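Local coordinates for protein cytosine-specific methyltransferase (Escherichia coli O157:H7 EDL933, PDB 3G7U) that probably methylates cytosine at carbon 5 in DNA, using S-adenosyl-L-methionine as the methyl donor, as a prophage-encoded member of the C5-methyltransferase family, at residues I6-G11 against E52-L57; N137-S140 against D144-D147; K186-V191 against A356-K361; Q265-S270 against K278-T283; R322-L327 against R345-S350. All coordinates share one frame; numbering follows the deposited sequence.

Contact 1 of 5, residues I6-G11 against E52-L57; sequences IDLFSG and EDVSLL
Phe9 and Val54 meet where a strand of the central sheet ends, and they do so through the far end of the ring. Phe9 CZ lies 3.9 Å from Val54 CB and 4.0 Å from Val54 CG2, with that methyl over one face, and the two side chains cross at about a right angle. Val54 is modelled in two conformers, so this methyl placement describes one of them. Leu8, the last residue of the strand, adds a looser touch, its CD2 standing 4.3 Å from Val54 CG2. Phe9 has left the strand with positive phi, and its CG sits beside the backbone N (chi1 -52°), which brings the ring across to the other segment. Pro80 also packs on Phe9, whose side chain is about 10 Å from that of Cys81, the predicted catalytic cysteine.

Val54 is placed by the turn that carries it. Asp53 OD1 accepts from Ser55 N at 3.0 Å, an Asx turn, and the backbone bond from Leu56 N to Asp53 O, also 3.0 Å, closes a short 3-10 segment. His102 and Leu106 of helix 94-110 and Val30 of strand 25-30 also touch the valine. Asp7-Leu8-Phe9-Ser10-Gly11 begins the sequence recognisable as the first conserved motif of C5-methyltransferases, which in relatives lines the cofactor site. No hydrogen bond spans the two segments. Cohesion across them is therefore apolar, with dispersion and the exclusion of water joining the loop of that motif to the turn after strand 48-50.

Contact 2 of 5, residues N137-S140 against D144-D147; sequences NLVS and DILD
Ile145 reaches back from a strand to touch Val139 and Ser140 at the end of the preceding helix, the close-range packing of an alpha-to-beta connection in a class I methyltransferase fold. Helix 129-140 gives way after a short turn to strand 143-152, an outermost strand of the seven-stranded mixed sheet, so the two segments lie only a few residues apart and the chain folds back on itself.

Along the strand, Asp144 comes first. Its side chain points away from the helix and lies against Val170 and Lys172, while its backbone pairs with Val170 of strand 163-171. The same lysine donates from NZ to the backbone oxygen of Ser140, a polar tie between the same helix end and the loop after strand 163-171. Ile145 follows and points toward the helix. Its CG1 stands beside the backbone N and the chain then runs out straight (chi2 170°), so the whole length of the side chain is spent in delivering CD1. That methyl lies 3.8 Å from Val139 CG2, the two side chains crossing at about a right angle. A bound glycerol lies about 4 Å from the isoleucine side chain, probably a molecule of the crystallisation liquor. Leu146 then turns to Ile168, Ile178 and Phe183, continuing the strand's packing on its other partners.

On the helix side, Val139 also touches Val107 of helix 94-110, so it packs on both elements. Ser140 offers carbon rather than its hydroxyl: OG makes a weak hydrogen bond to Phe136 O, and Ile145 CD1 rests 3.8 Å from Ser140 CA and 3.9 Å from Ser140 CB.

Contact 3 of 5, residues K186-V191 against A356-K361; sequences KMIDPV and AEYILK
Tyr358 stretches from its helix toward a loop and meets Lys186 and Ile188 at an oblique angle to its ring. CG of the tyrosine lies anti to the backbone N (chi1 -153°), which swings the ring off the helix and presents the phenol oxygen to the loop. There Lys186 N donates to Tyr358 OH at 3.1 Å with an N-H...O angle of 146°, a moderately bent bond. The lysine side chain crosses the tyrosine at about a right angle, CG coming within 3.3 Å of Tyr358 OH, before its poorly ordered end leads away. Ile188 instead runs antiparallel to the ring's long direction, and its CD1 comes to 4.1 Å from Tyr358 CE1.

The hydroxyl has a second, weak hydrogen bond to Met184 O, so two backbone groups of one loop converge on a single phenol oxygen and help fix its position. Tyr156 adds an edge-to-face ring contact with Tyr358. This surface contact therefore pins the loop leading to helix 193-196 onto helix 353-367, whose Ala356 and Leu360 pack against helix 14-22, while Ile359 and Leu360 touch strand 114-119.

Contact 4 of 5, residues Q265-S270 against K278-T283; sequences QERYAS and KISRST
Arg267 and Ile279 cross at about a right angle, the arginine passing over the isoleucine with its CD, NE, CZ and NH2. Arg267 sets off toward the loop at CB, runs extended through CG and then bends at chi3 (68°). CD is the first atom to touch, 3.8 Å from Ile279 CD1, and NE follows at 4.0 Å from that methyl. CZ then passes 3.9 Å from Ile279 CB, which sits over one guanidinium face, offset toward the rim. At the tip, NH2 meets Ile279 CG2 at 3.8 Å and, near the guanidinium plane, Ser280 CB at 3.9 Å. The charge is answered outside the two segments: Asp277 OD1 forms a salt bridge with NE, while the aspartate's other oxygen accepts from Ser280 N, so one carboxylate bonds to both sides of the contact and probably helps to orient them.

Tyr268 adds a neighbouring approach at its ring edge, OH lying 3.5 Å from Ser280 OG. A water donates to Ser282 OG at 2.7 Å and has a weak link to the same phenol. In family order this lies between motifs VIII and IX, probably within the target-recognition region. Helix 262-269 is thus held to the loop that leads on to helix 321-328, with His260 and Ile311 packing around Tyr268.

Contact 5 of 5, residues R322-L327 against R345-S350; sequences REAARL and RQIGNS
A buried helix-to-helix contact brings Ile347 against Ala324 and Ala325, joining helix 321-328 to helix 340-348. In the C5-methyltransferase family these helices carry the sequences of motifs IX and X, the latter recognisable in Gly348-Asn349-Ser350, and both lie near the centre of the chain. Small residues permit the approach: the CA atoms of Ala325 and Ile347 are 6.1 Å apart, close for two helices.

Ile347 works with two branches. Its CG2 lies anti to the backbone N and lands on the alanine backbone, 3.8 Å from Ala324 O. The longer branch, with CG1 beside the backbone N (chi1 -65°), carries CD1 to the neighbouring residue, 4.0 Å from Ala325 CB and 3.9 Å from Ala325 N. Ala324 CB stands a little further from that methyl, at 4.3 Å. One isoleucine thus straddles two successive alanines, and no hydrogen bond crosses between the segments.

Glu323 and Arg326, which start away from this seam, are buried too and find partners in the surrounding chain. Arg326 bonds Asp332 in a salt bridge, Glu323 bonds Arg317 likewise, and Arg322 donates to the carbonyls of Ser253 and Phe334, so these buried charged groups tie the helix to the chain around it. On the other helix, Gln346 is fixed at both ends of its amide, by Thr39 and by the backbone N of His337. The backbone carbonyl of Gln346 also serves at the helix end: Ser350 OG donates to Gln346 O at 2.7 Å, with a C=O...O angle of 158°.

How the contacts relate
Along the chain, contacts 1 and 2 come first, and contact 3 then brackets a long stretch of chain that includes contacts 4 and 5. Contacts 1 and 2, with centres about 21 Å apart, both reach the seven-stranded sheet, on strand 4-8 and on the outermost strand 143-152. Contact 3 returns to that sheet by way of helix 353-367, which follows helix 340-348 of contact 5; their centres are about 18 Å apart. Contact 4 lies furthest out, about 40 Å from contact 1 and about 21 Å from contact 5 between centres. None touches another, so the set marks separate points from the neighbourhood of the predicted catalytic cysteine, through the central helices, to the probable target-recognition region.

Contact 1 of 5, residues I6-G11 against E52-L57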
# COMPACT_ATOMS: atom_id res chain seq x y z
N ILE A 6 -0.58 11.05 -10.74
CA ILE A 6 0.49 10.16 -11.14
C ILE A 6 1.08 9.57 -9.85
O ILE A 6 1.33 10.32 -8.92
CB ILE A 6 1.64 10.97 -11.76
CG1 ILE A 6 1.17 11.68 -13.02
CG2 ILE A 6 2.82 10.07 -12.10
CD1 ILE A 6 2.29 12.45 -13.67
N ASP A 7 1.33 8.27 -9.83
CA ASP A 7 1.98 7.62 -8.65
C ASP A 7 3.43 7.21 -8.96
O ASP A 7 3.67 6.32 -9.80
CB ASP A 7 1.07 6.42 -8.28
CG ASP A 7 1.44 5.72 -6.94
OD1 ASP A 7 2.46 6.06 -6.29
OD2 ASP A 7 0.65 4.79 -6.56
N LEU A 8 4.40 7.93 -8.37
CA LEU A 8 5.80 7.66 -8.52
C LEU A 8 6.27 6.65 -7.48
O LEU A 8 5.92 6.78 -6.33
CB LEU A 8 6.58 8.96 -8.36
CG LEU A 8 6.17 10.08 -9.35
CD1 LEU A 8 7.08 11.33 -9.10
CD2 LEU A 8 6.33 9.63 -10.82
N PHE A 9 7.08 5.68 -7.91
CA PHE A 9 7.55 4.60 -7.05
C PHE A 9 6.31 3.85 -6.57
O PHE A 9 6.12 3.64 -5.38
CB PHE A 9 8.31 5.18 -5.87
CG PHE A 9 9.40 6.14 -6.25
CD1 PHE A 9 10.63 5.67 -6.70
CD2 PHE A 9 9.22 7.51 -6.09
CE1 PHE A 9 11.63 6.59 -7.04
CE2 PHE A 9 10.21 8.41 -6.42
CZ PHE A 9 11.41 7.94 -6.88
N SER A 10 5.47 3.44 -7.50
CA SER A 10 4.14 3.00 -7.16
C SER A 10 4.08 1.63 -6.48
O SER A 10 3.08 1.31 -5.79
CB SER A 10 3.29 2.91 -8.45
OG SER A 10 3.79 1.88 -9.32
N GLY A 11 5.11 0.81 -6.70
CA GLY A 11 5.03 -0.63 -6.36
C GLY A 11 3.78 -1.22 -6.98
O GLY A 11 3.37 -0.82 -8.09
N GLU A 52 10.51 2.77 -15.19
CA GLU A 52 11.57 3.73 -15.38
C GLU A 52 12.12 4.19 -14.04
O GLU A 52 11.41 4.26 -13.05
CB GLU A 52 11.07 4.91 -16.22
CG GLU A 52 12.23 5.76 -16.85
CD GLU A 52 13.22 4.84 -17.49
OE1 GLU A 52 12.94 4.46 -18.61
OE2 GLU A 52 14.21 4.38 -16.81
N ASP A 53 13.41 4.49 -14.07
CA ASP A 53 14.12 5.24 -13.10
C ASP A 53 13.66 6.69 -13.19
O ASP A 53 13.80 7.34 -14.25
CB ASP A 53 15.58 5.09 -13.51
CG ASP A 53 16.56 5.56 -12.44
OD1 ASP A 53 16.31 6.57 -11.76
OD2 ASP A 53 17.64 4.93 -12.33
N VAL A 54 13.15 7.22 -12.08
CA VAL A 54 12.61 8.58 -12.02
C VAL A 54 13.72 9.62 -12.33
O VAL A 54 13.46 10.75 -12.74
CB VAL A 54 11.86 8.80 -10.66
CG1 VAL A 54 11.89 10.21 -10.20
CG2 VAL A 54 10.43 8.31 -10.75
N SER A 55 14.98 9.23 -12.13
CA SER A 55 16.10 10.13 -12.45
C SER A 55 16.21 10.50 -13.95
O SER A 55 16.85 11.51 -14.30
CB SER A 55 17.43 9.58 -11.95
OG SER A 55 17.94 8.58 -12.81
N LEU A 56 15.58 9.70 -14.79
CA LEU A 56 15.59 9.85 -16.25
C LEU A 56 14.34 10.60 -16.73
O LEU A 56 14.09 10.70 -17.94
CB LEU A 56 15.68 8.47 -16.91
CG LEU A 56 16.98 7.67 -16.64
CD1 LEU A 56 16.96 6.41 -17.46
CD2 LEU A 56 18.19 8.52 -17.02
N LEU A 57 13.54 11.10 -15.77
CA LEU A 57 12.28 11.81 -16.05
C LEU A 57 12.40 13.29 -15.73
O LEU A 57 13.14 13.71 -14.84
CB LEU A 57 11.07 11.20 -15.30
CG LEU A 57 10.79 9.71 -15.56
CD1 LEU A 57 9.56 9.27 -14.75
CD2 LEU A 57 10.64 9.34 -17.08

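Contact 2 of 5, residues N137-S140 against D144-D147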
# COMPACT_ATOMS: atom_id res chain seq x y z
N ASN A 137 12.96 23.11 0.18
CA ASN A 137 13.30 24.31 -0.59
C ASN A 137 12.78 24.33 -2.01
O ASN A 137 12.45 25.40 -2.52
CB ASN A 137 14.82 24.50 -0.65
CG ASN A 137 15.41 25.00 0.65
OD1 ASN A 137 14.70 25.47 1.54
ND2 ASN A 137 16.73 24.88 0.77
N LEU A 138 12.75 23.17 -2.66
CA LEU A 138 12.33 23.06 -4.05
C LEU A 138 10.87 23.34 -4.18
O LEU A 138 10.39 23.77 -5.25
CB LEU A 138 12.59 21.66 -4.61
CG LEU A 138 13.99 21.34 -5.12
CD1 LEU A 138 14.05 19.90 -5.59
CD2 LEU A 138 14.36 22.29 -6.25
N VAL A 139 10.15 23.12 -3.09
CA VAL A 139 8.69 23.23 -3.14
C VAL A 139 8.10 24.32 -2.26
O VAL A 139 6.96 24.69 -2.46
CB VAL A 139 7.97 21.84 -2.92
CG1 VAL A 139 8.27 20.90 -4.07
CG2 VAL A 139 8.36 21.20 -1.62
N SER A 140 8.85 24.85 -1.30
CA SER A 140 8.27 25.77 -0.28
C SER A 140 7.88 27.12 -0.84
O SER A 140 7.04 27.79 -0.25
CB SER A 140 9.22 25.99 0.90
OG SER A 140 10.51 26.37 0.45
N ASP A 144 2.10 25.25 0.30
CA ASP A 144 1.85 25.19 1.75
C ASP A 144 2.16 23.74 2.18
O ASP A 144 1.43 22.84 1.84
CB ASP A 144 0.39 25.51 2.02
CG ASP A 144 0.07 27.01 1.81
OD1 ASP A 144 0.96 27.85 2.05
OD2 ASP A 144 -1.08 27.32 1.39
N ILE A 145 3.26 23.57 2.91
CA ILE A 145 3.77 22.26 3.29
C ILE A 145 3.25 21.97 4.71
O ILE A 145 3.42 22.80 5.60
CB ILE A 145 5.30 22.22 3.21
CG1 ILE A 145 5.75 22.48 1.76
CG2 ILE A 145 5.85 20.86 3.66
CD1 ILE A 145 7.24 22.70 1.63
N LEU A 146 2.56 20.85 4.88
CA LEU A 146 2.00 20.53 6.17
C LEU A 146 3.09 19.89 6.99
O LEU A 146 4.07 19.33 6.46
CB LEU A 146 0.81 19.58 6.07
CG LEU A 146 -0.40 19.96 5.21
CD1 LEU A 146 -1.54 19.01 5.46
CD2 LEU A 146 -0.82 21.38 5.52
N ASP A 147 2.96 20.00 8.31
CA ASP A 147 3.88 19.28 9.18
C ASP A 147 3.67 17.76 8.96
O ASP A 147 2.61 17.35 8.53
CB ASP A 147 3.68 19.68 10.64
CG ASP A 147 4.50 20.92 11.03
OD1 ASP A 147 5.62 21.18 10.50
OD2 ASP A 147 4.02 21.62 11.93

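Contact 3 of 5, residues K186-V191 against A356-K361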
# COMPACT_ATOMS: atom_id res chain seq x y z
N LYS A 186 -12.26 9.10 12.19
CA LYS A 186 -13.49 9.24 12.92
C LYS A 186 -14.49 8.16 12.52
O LYS A 186 -14.61 7.84 11.33
CB LYS A 186 -14.07 10.66 12.78
CG LYS A 186 -14.34 11.17 11.37
CD LYS A 186 -15.19 12.44 11.43
CE LYS A 186 -15.79 12.76 10.07
NZ LYS A 186 -17.09 13.48 10.21
N MET A 187 -15.17 7.61 13.52
CA MET A 187 -16.14 6.51 13.37
C MET A 187 -15.50 5.22 12.84
O MET A 187 -16.10 4.50 12.03
CB MET A 187 -17.33 6.92 12.48
CG MET A 187 -18.35 7.86 13.13
SD MET A 187 -19.70 8.20 11.97
CE MET A 187 -20.64 6.66 12.02
N ILE A 188 -14.29 4.93 13.32
CA ILE A 188 -13.52 3.76 12.86
C ILE A 188 -13.59 2.58 13.83
O ILE A 188 -13.10 2.67 14.95
CB ILE A 188 -12.00 4.10 12.64
CG1 ILE A 188 -11.80 5.19 11.58
CG2 ILE A 188 -11.24 2.86 12.23
CD1 ILE A 188 -12.31 4.84 10.19
N ASP A 189 -14.18 1.47 13.40
CA ASP A 189 -14.13 0.24 14.18
C ASP A 189 -12.83 -0.52 13.91
O ASP A 189 -12.49 -0.76 12.74
CB ASP A 189 -15.34 -0.64 13.88
CG ASP A 189 -16.64 -0.03 14.41
OD1 ASP A 189 -16.74 0.17 15.64
OD2 ASP A 189 -17.55 0.26 13.59
N PRO A 190 -12.07 -0.87 14.97
CA PRO A 190 -10.82 -1.63 14.89
C PRO A 190 -11.04 -3.02 14.30
O PRO A 190 -12.09 -3.63 14.50
CB PRO A 190 -10.36 -1.72 16.33
CG PRO A 190 -11.61 -1.50 17.14
CD PRO A 190 -12.42 -0.54 16.37
N VAL A 191 -10.06 -3.49 13.53
CA VAL A 191 -10.17 -4.80 12.88
C VAL A 191 -9.00 -5.59 13.40
O VAL A 191 -7.87 -5.27 13.09
CB VAL A 191 -10.07 -4.69 11.33
CG1 VAL A 191 -10.33 -6.04 10.70
CG2 VAL A 191 -11.10 -3.72 10.82
N ALA A 356 -4.26 4.73 3.05
CA ALA A 356 -4.13 5.59 1.86
C ALA A 356 -5.46 6.22 1.47
O ALA A 356 -5.50 7.45 1.23
CB ALA A 356 -3.51 4.81 0.67
N GLU A 357 -6.55 5.44 1.46
CA GLU A 357 -7.86 5.96 1.06
C GLU A 357 -8.31 7.09 1.99
O GLU A 357 -8.80 8.13 1.53
CB GLU A 357 -8.93 4.88 1.08
CG GLU A 357 -10.29 5.41 0.50
CD GLU A 357 -11.41 4.42 0.68
OE1 GLU A 357 -11.14 3.30 1.17
OE2 GLU A 357 -12.55 4.76 0.31
N TYR A 358 -8.12 6.87 3.28
CA TYR A 358 -8.57 7.85 4.25
C TYR A 358 -7.91 9.20 4.06
O TYR A 358 -8.62 10.21 4.00
CB TYR A 358 -8.41 7.36 5.68
CG TYR A 358 -9.42 8.00 6.62
CD1 TYR A 358 -10.65 7.39 6.87
CD2 TYR A 358 -9.16 9.23 7.23
CE1 TYR A 358 -11.60 7.97 7.71
CE2 TYR A 358 -10.11 9.82 8.08
CZ TYR A 358 -11.33 9.17 8.31
OH TYR A 358 -12.29 9.73 9.15
N ILE A 359 -6.57 9.21 4.02
CA ILE A 359 -5.76 10.41 3.85
C ILE A 359 -6.05 11.11 2.52
O ILE A 359 -6.26 12.32 2.49
CB ILE A 359 -4.25 10.10 3.96
CG1 ILE A 359 -3.92 9.43 5.31
CG2 ILE A 359 -3.40 11.35 3.72
CD1 ILE A 359 -4.33 10.21 6.58
N LEU A 360 -6.05 10.33 1.43
CA LEU A 360 -6.30 10.90 0.10
C LEU A 360 -7.75 11.43 -0.05
O LEU A 360 -7.95 12.38 -0.80
CB LEU A 360 -5.90 9.88 -0.99
CG LEU A 360 -4.36 9.86 -1.20
CD1 LEU A 360 -3.91 8.53 -1.84
CD2 LEU A 360 -3.90 11.06 -2.08
N LYS A 361 -8.73 10.85 0.64
CA LYS A 361 -10.13 11.35 0.55
C LYS A 361 -10.24 12.75 1.16
O LYS A 361 -11.03 13.58 0.68
CB LYS A 361 -11.17 10.39 1.20
CG LYS A 361 -12.67 10.76 0.97
CD LYS A 361 -13.02 10.79 -0.52
CE LYS A 361 -14.50 10.98 -0.87
NZ LYS A 361 -14.65 10.89 -2.40

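Contact 4 of 5, residues Q265-S270 against K278-T283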
# COMPACT_ATOMS: atom_id res chain seq x y z
N GLN A 265 6.48 -27.62 12.62
CA GLN A 265 5.06 -27.59 12.85
C GLN A 265 4.72 -27.76 14.33
O GLN A 265 3.83 -27.09 14.85
CB GLN A 265 4.44 -28.71 12.02
CG GLN A 265 2.96 -28.67 11.89
CD GLN A 265 2.46 -29.56 10.77
OE1 GLN A 265 1.31 -30.00 10.79
NE2 GLN A 265 3.31 -29.82 9.78
N GLU A 266 5.44 -28.65 15.03
CA GLU A 266 5.18 -28.88 16.45
C GLU A 266 5.63 -27.68 17.29
O GLU A 266 4.97 -27.29 18.26
CB GLU A 266 5.83 -30.18 16.92
CG GLU A 266 4.92 -31.41 16.70
CD GLU A 266 5.69 -32.74 16.61
OE1 GLU A 266 6.92 -32.78 16.88
OE2 GLU A 266 5.04 -33.75 16.25
N ARG A 267 6.73 -27.07 16.88
CA ARG A 267 7.21 -25.88 17.52
C ARG A 267 6.20 -24.73 17.35
O ARG A 267 5.93 -24.02 18.32
CB ARG A 267 8.55 -25.51 16.91
CG ARG A 267 9.56 -25.01 17.88
CD ARG A 267 10.91 -24.96 17.24
NE ARG A 267 10.98 -23.94 16.19
CZ ARG A 267 11.59 -24.13 15.03
NH1 ARG A 267 12.17 -25.29 14.76
NH2 ARG A 267 11.60 -23.16 14.12
N TYR A 268 5.63 -24.57 16.15
CA TYR A 268 4.65 -23.51 15.91
C TYR A 268 3.35 -23.77 16.65
O TYR A 268 2.74 -22.85 17.21
CB TYR A 268 4.35 -23.33 14.41
CG TYR A 268 5.48 -22.78 13.57
CD1 TYR A 268 6.64 -22.25 14.13
CD2 TYR A 268 5.37 -22.78 12.17
CE1 TYR A 268 7.66 -21.75 13.33
CE2 TYR A 268 6.40 -22.26 11.36
CZ TYR A 268 7.53 -21.76 11.96
OH TYR A 268 8.53 -21.28 11.16
N ALA A 269 2.90 -25.03 16.66
CA ALA A 269 1.71 -25.42 17.43
C ALA A 269 1.84 -25.07 18.91
O ALA A 269 0.84 -24.82 19.57
CB ALA A 269 1.43 -26.91 17.27
N SER A 270 3.08 -25.02 19.40
CA SER A 270 3.28 -24.79 20.82
C SER A 270 3.35 -23.31 21.18
O SER A 270 3.37 -22.95 22.36
CB SER A 270 4.51 -25.56 21.31
OG SER A 270 4.25 -26.96 21.26
N LYS A 278 11.76 -18.84 19.19
CA LYS A 278 13.16 -18.54 19.52
C LYS A 278 14.07 -18.84 18.35
O LYS A 278 15.01 -18.09 18.08
CB LYS A 278 13.63 -19.30 20.78
CG LYS A 278 13.29 -18.65 22.15
CD LYS A 278 11.78 -18.52 22.40
CE LYS A 278 11.48 -17.96 23.78
NZ LYS A 278 10.34 -16.99 23.76
N ILE A 279 13.75 -19.91 17.61
CA ILE A 279 14.59 -20.37 16.50
C ILE A 279 14.38 -19.61 15.17
O ILE A 279 15.35 -19.08 14.63
CB ILE A 279 14.49 -21.92 16.33
CG1 ILE A 279 15.14 -22.61 17.54
CG2 ILE A 279 15.17 -22.38 15.05
CD1 ILE A 279 14.58 -23.99 17.87
N SER A 280 13.15 -19.55 14.66
CA SER A 280 12.91 -18.91 13.35
C SER A 280 12.69 -17.40 13.44
O SER A 280 12.77 -16.69 12.43
CB SER A 280 11.72 -19.56 12.62
OG SER A 280 10.48 -19.20 13.20
N ARG A 281 12.40 -16.92 14.66
CA ARG A 281 12.06 -15.51 14.94
C ARG A 281 10.70 -15.05 14.41
O ARG A 281 10.35 -13.88 14.51
CB ARG A 281 13.18 -14.54 14.53
CG ARG A 281 14.06 -14.10 15.68
CD ARG A 281 15.07 -13.05 15.22
NE ARG A 281 16.32 -13.67 14.79
CZ ARG A 281 16.66 -13.92 13.52
NH1 ARG A 281 17.84 -14.48 13.27
NH2 ARG A 281 15.84 -13.62 12.51
N SER A 282 9.93 -15.99 13.86
CA SER A 282 8.57 -15.71 13.48
C SER A 282 7.70 -15.62 14.73
O SER A 282 7.94 -16.33 15.71
CB SER A 282 8.05 -16.81 12.55
OG SER A 282 8.38 -16.57 11.19
N THR A 283 6.70 -14.75 14.69
CA THR A 283 5.87 -14.51 15.84
C THR A 283 4.47 -14.93 15.55
O THR A 283 3.92 -14.58 14.50
CB THR A 283 5.86 -13.00 16.23
OG1 THR A 283 7.20 -12.57 16.50
CG2 THR A 283 5.00 -12.76 17.44
O HOH W 1 9.42 -18.43 9.58

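Contact 5 of 5, residues R322-L327 against R345-S350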
# COMPACT_ATOMS: atom_id res chain seq x y z
N ARG A 322 -2.46 -14.42 0.85
CA ARG A 322 -3.77 -13.77 0.92
C ARG A 322 -4.07 -13.30 2.35
O ARG A 322 -4.63 -12.24 2.55
CB ARG A 322 -4.90 -14.67 0.41
CG ARG A 322 -6.34 -14.09 0.50
CD ARG A 322 -6.53 -12.74 -0.21
NE ARG A 322 -6.32 -12.84 -1.64
CZ ARG A 322 -6.13 -11.79 -2.45
NH1 ARG A 322 -6.18 -10.55 -1.96
NH2 ARG A 322 -5.94 -11.99 -3.75
N GLU A 323 -3.61 -14.06 3.34
CA GLU A 323 -3.77 -13.64 4.74
C GLU A 323 -2.98 -12.38 5.03
O GLU A 323 -3.50 -11.47 5.68
CB GLU A 323 -3.37 -14.77 5.70
CG GLU A 323 -4.42 -15.91 5.68
CD GLU A 323 -3.97 -17.23 6.32
OE1 GLU A 323 -2.77 -17.42 6.59
OE2 GLU A 323 -4.85 -18.12 6.52
N ALA A 324 -1.74 -12.31 4.55
CA ALA A 324 -0.94 -11.11 4.68
C ALA A 324 -1.61 -9.91 3.99
O ALA A 324 -1.59 -8.78 4.55
CB ALA A 324 0.44 -11.34 4.10
N ALA A 325 -2.17 -10.14 2.81
CA ALA A 325 -2.87 -9.08 2.03
C ALA A 325 -4.02 -8.55 2.85
O ALA A 325 -4.23 -7.33 2.93
CB ALA A 325 -3.40 -9.62 0.72
N ARG A 326 -4.80 -9.47 3.47
CA ARG A 326 -5.90 -9.00 4.27
C ARG A 326 -5.41 -8.18 5.46
O ARG A 326 -5.97 -7.13 5.80
CB ARG A 326 -6.72 -10.19 4.77
CG ARG A 326 -7.51 -10.88 3.70
CD ARG A 326 -8.73 -11.48 4.34
NE ARG A 326 -9.71 -12.08 3.39
CZ ARG A 326 -10.71 -12.84 3.80
NH1 ARG A 326 -11.55 -13.39 2.93
NH2 ARG A 326 -10.84 -13.08 5.10
N LEU A 327 -4.37 -8.66 6.11
CA LEU A 327 -3.89 -7.96 7.27
C LEU A 327 -3.32 -6.58 6.91
O LEU A 327 -3.28 -5.69 7.75
CB LEU A 327 -2.84 -8.83 7.97
CG LEU A 327 -3.45 -10.13 8.52
CD1 LEU A 327 -2.30 -11.05 8.94
CD2 LEU A 327 -4.34 -9.80 9.77
N ARG A 345 6.73 -9.83 -0.61
CA ARG A 345 7.45 -8.57 -0.86
C ARG A 345 6.51 -7.48 -1.37
O ARG A 345 6.55 -6.37 -0.83
CB ARG A 345 8.64 -8.77 -1.81
CG ARG A 345 9.81 -9.44 -1.13
CD ARG A 345 10.74 -10.14 -2.14
NE ARG A 345 11.37 -9.20 -3.06
CZ ARG A 345 12.53 -8.58 -2.82
NH1 ARG A 345 13.19 -8.79 -1.68
NH2 ARG A 345 13.02 -7.73 -3.73
N GLN A 346 5.65 -7.77 -2.35
CA GLN A 346 4.71 -6.75 -2.86
C GLN A 346 3.80 -6.18 -1.77
O GLN A 346 3.56 -4.97 -1.70
CB GLN A 346 3.86 -7.31 -3.99
CG GLN A 346 4.70 -7.68 -5.24
CD GLN A 346 3.89 -8.29 -6.36
OE1 GLN A 346 2.89 -8.92 -6.14
NE2 GLN A 346 4.31 -8.07 -7.58
N ILE A 347 3.28 -7.08 -0.94
CA ILE A 347 2.43 -6.71 0.19
C ILE A 347 3.18 -5.88 1.25
O ILE A 347 2.72 -4.79 1.62
CB ILE A 347 1.78 -7.98 0.80
CG1 ILE A 347 0.83 -8.56 -0.24
CG2 ILE A 347 0.92 -7.59 2.03
CD1 ILE A 347 0.49 -10.06 0.00
N GLY A 348 4.31 -6.39 1.73
CA GLY A 348 5.14 -5.71 2.72
C GLY A 348 5.61 -4.32 2.33
O GLY A 348 5.64 -3.42 3.16
N ASN A 349 5.95 -4.14 1.05
CA ASN A 349 6.37 -2.85 0.48
C ASN A 349 5.26 -1.82 0.22
O ASN A 349 5.53 -0.73 -0.32
CB ASN A 349 7.06 -3.10 -0.87
CG ASN A 349 8.45 -3.69 -0.72
OD1 ASN A 349 9.07 -3.58 0.34
ND2 ASN A 349 8.95 -4.33 -1.78
N SER A 350 4.02 -2.14 0.56
CA SER A 350 2.91 -1.28 0.22
C SER A 350 2.45 -0.45 1.41
O SER A 350 2.54 -0.88 2.56
CB SER A 350 1.73 -2.10 -0.29
OG SER A 350 2.05 -2.68 -1.54